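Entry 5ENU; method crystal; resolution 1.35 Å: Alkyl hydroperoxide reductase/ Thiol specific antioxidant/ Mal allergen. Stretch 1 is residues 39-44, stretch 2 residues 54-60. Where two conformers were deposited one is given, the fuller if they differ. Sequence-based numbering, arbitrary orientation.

Stretch 1, residues 39-44: LVLYFY
Stretch 2 (54-60) TEGLQFR

A helix laid against a β-strand makes contact through the side chains that alternate onto one face of the strand and those that recur every three or four residues along the helix. The alkyl hydroperoxide reductase of entry 5ENU offers a compact example. Residues 39-43 belong to an extended strand that begins earlier in the chain, with phi between -96° and -127° and psi between 109° and 131°; residues 54-60 belong to a regular helix, phi and psi near -60° and -45° at Thr54 to Gly56, held by bonds such as Phe59 N to Glu55 O (3.0 Å) and Arg60 N to Gly56 O (2.9 Å). The two run nearly antiparallel, at 163°, their axes approaching to 11.0 Å. Register is set where Tyr44 CA lies 8.3 Å from Glu55 CA, so that, as the strand runs from Val40 to Tyr44, its neighbors on the helix change from Phe59 to Glu55.

Strand alternation directs the CA-to-CB bonds of Val40, Tyr42 and Tyr44 toward the helix, and those of Leu41 and Phe43 away. From the helix, Glu55 and Phe59, one turn apart, point toward the strand, whereas Leu57 points away.

Tyr42 is the center of the contact. Its chi1 of 83° (p) and chi2 of -91° carry the ring across the line of the helix, so that the hydroxyl reaches Gly56, while Phe59, with chi1 -85° (m) and chi2 -66°, brings its own ring over one face of it. The result is an offset stack: centroids 4.5 Å apart, planes inclined by 26°, and Tyr42 CG 3.6 Å from Phe59 CE2. Val40, in the t rotamer (chi1 173°), extends this apolar patch by placing CG1 3.9 Å from Phe59 CE1. At the far end of the tyrosine, Gly56 has no side chain, and the hydroxyl packs against its backbone, Tyr42 OH lying 3.5 Å from Gly56 CA.

Glu55 reaches the strand by extension, chi1 -171° and chi2 175° (both t), with chi3 at 17°. Its carboxylate brings OE2 to 3.4 Å from Tyr42 CD2 and OE1 to 3.8 Å from Tyr44 CB. No direct hydrogen bond joins the stretches; instead a water lies within hydrogen-bonding distance of both, its oxygen 2.9 Å from Phe43 O and 2.6 Å from Glu55 OE2, linking strand backbone to helix side chain, while OE1 is satisfied elsewhere in the structure. Tyr44, also p (chi1 61°, chi2 -83°), starts toward the helix, but its end leads away.

The whole contact buries just 243 Å², dominated by Tyr42 and Phe59.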

# COMPACT_ATOMS: atom_id res chain seq x y z
N LEU A 39 -6.30 1.74 -8.13
CA LEU A 39 -5.37 1.03 -7.25
C LEU A 39 -5.34 1.70 -5.89
O LEU A 39 -5.03 2.90 -5.79
CB LEU A 39 -3.96 0.98 -7.84
CG LEU A 39 -2.88 0.45 -6.89
CD1 LEU A 39 -3.18 -0.99 -6.50
CD2 LEU A 39 -1.50 0.55 -7.52
N VAL A 40 -5.68 0.95 -4.85
CA VAL A 40 -5.43 1.34 -3.47
C VAL A 40 -4.12 0.67 -3.09
O VAL A 40 -4.05 -0.56 -2.96
CB VAL A 40 -6.57 0.88 -2.54
CG1 VAL A 40 -6.20 1.13 -1.08
CG2 VAL A 40 -7.89 1.56 -2.93
N LEU A 41 -3.06 1.47 -2.93
CA LEU A 41 -1.75 0.97 -2.54
C LEU A 41 -1.57 1.38 -1.09
O LEU A 41 -1.44 2.57 -0.80
CB LEU A 41 -0.68 1.59 -3.43
CG LEU A 41 0.72 1.00 -3.30
CD1 LEU A 41 0.72 -0.46 -3.79
CD2 LEU A 41 1.74 1.85 -4.07
N TYR A 42 -1.63 0.42 -0.17
CA TYR A 42 -1.59 0.75 1.26
C TYR A 42 -0.29 0.24 1.87
O TYR A 42 0.04 -0.95 1.73
CB TYR A 42 -2.84 0.30 2.04
CG TYR A 42 -2.92 -1.14 2.52
CD1 TYR A 42 -3.51 -2.15 1.74
CD2 TYR A 42 -2.48 -1.48 3.81
CE1 TYR A 42 -3.61 -3.46 2.20
CE2 TYR A 42 -2.59 -2.80 4.28
CZ TYR A 42 -3.13 -3.78 3.46
OH TYR A 42 -3.26 -5.09 3.90
N PHE A 43 0.45 1.15 2.51
CA PHE A 43 1.70 0.81 3.19
C PHE A 43 1.42 0.60 4.67
O PHE A 43 0.71 1.41 5.29
CB PHE A 43 2.71 1.96 3.06
CG PHE A 43 3.26 2.14 1.67
CD1 PHE A 43 2.51 2.73 0.67
CD2 PHE A 43 4.56 1.70 1.36
CE1 PHE A 43 3.04 2.90 -0.60
CE2 PHE A 43 5.10 1.86 0.08
CZ PHE A 43 4.32 2.46 -0.91
N TYR A 44 1.93 -0.51 5.20
CA TYR A 44 1.72 -0.83 6.61
C TYR A 44 3.06 -1.21 7.24
O TYR A 44 3.92 -1.78 6.56
CB TYR A 44 0.69 -1.96 6.79
CG TYR A 44 1.07 -3.28 6.13
CD1 TYR A 44 0.82 -3.51 4.77
CD2 TYR A 44 1.67 -4.30 6.88
CE1 TYR A 44 1.16 -4.73 4.18
CE2 TYR A 44 2.01 -5.52 6.29
CZ TYR A 44 1.75 -5.73 4.95
OH TYR A 44 2.09 -6.92 4.36
N THR A 54 -5.34 -5.89 11.69
CA THR A 54 -6.68 -5.31 11.57
C THR A 54 -6.87 -4.63 10.22
O THR A 54 -7.90 -4.81 9.56
CB THR A 54 -6.94 -4.32 12.71
OG1 THR A 54 -6.81 -5.00 13.97
CG2 THR A 54 -8.33 -3.70 12.60
N GLU A 55 -5.88 -3.83 9.79
CA GLU A 55 -6.00 -3.16 8.50
C GLU A 55 -6.20 -4.16 7.36
O GLU A 55 -7.08 -3.98 6.50
CB GLU A 55 -4.79 -2.26 8.26
CG GLU A 55 -4.97 -1.37 7.03
CD GLU A 55 -3.85 -0.37 6.79
OE1 GLU A 55 -2.75 -0.54 7.37
OE2 GLU A 55 -4.10 0.59 6.00
N GLY A 56 -5.38 -5.21 7.33
CA GLY A 56 -5.53 -6.22 6.29
C GLY A 56 -6.89 -6.90 6.33
O GLY A 56 -7.53 -7.08 5.28
N LEU A 57 -7.37 -7.26 7.53
CA LEU A 57 -8.68 -7.91 7.67
C LEU A 57 -9.81 -6.98 7.25
O LEU A 57 -10.81 -7.45 6.70
CB LEU A 57 -8.87 -8.38 9.11
CG LEU A 57 -8.02 -9.61 9.47
CD1 LEU A 57 -8.20 -9.93 10.94
CD2 LEU A 57 -8.38 -10.82 8.63
N GLN A 58 -9.67 -5.67 7.49
CA GLN A 58 -10.75 -4.76 7.12
C GLN A 58 -10.78 -4.52 5.62
O GLN A 58 -11.86 -4.46 5.02
CB GLN A 58 -10.66 -3.46 7.96
CG GLN A 58 -11.08 -3.74 9.42
CD GLN A 58 -11.04 -2.53 10.33
OE1 GLN A 58 -10.27 -1.61 10.13
NE2 GLN A 58 -11.84 -2.56 11.39
N PHE A 59 -9.61 -4.46 4.97
CA PHE A 59 -9.60 -4.43 3.51
C PHE A 59 -10.18 -5.72 2.95
O PHE A 59 -10.92 -5.69 1.96
CB PHE A 59 -8.19 -4.19 2.95
CG PHE A 59 -7.79 -2.73 2.87
CD1 PHE A 59 -8.45 -1.87 2.01
CD2 PHE A 59 -6.73 -2.24 3.62
CE1 PHE A 59 -8.08 -0.54 1.92
CE2 PHE A 59 -6.33 -0.90 3.52
CZ PHE A 59 -7.03 -0.05 2.66
N ARG A 60 -9.88 -6.87 3.58
CA ARG A 60 -10.45 -8.14 3.15
C ARG A 60 -11.97 -8.12 3.22
O ARG A 60 -12.66 -8.56 2.29
CB ARG A 60 -9.91 -9.29 4.01
CG ARG A 60 -10.65 -10.59 3.83
CD ARG A 60 -9.98 -11.63 4.67
NE ARG A 60 -10.59 -12.95 4.50
CZ ARG A 60 -11.55 -13.42 5.28
NH1 ARG A 60 -12.05 -14.64 5.08
NH2 ARG A 60 -11.98 -12.67 6.29
O HOH W 1 -2.13 2.08 5.19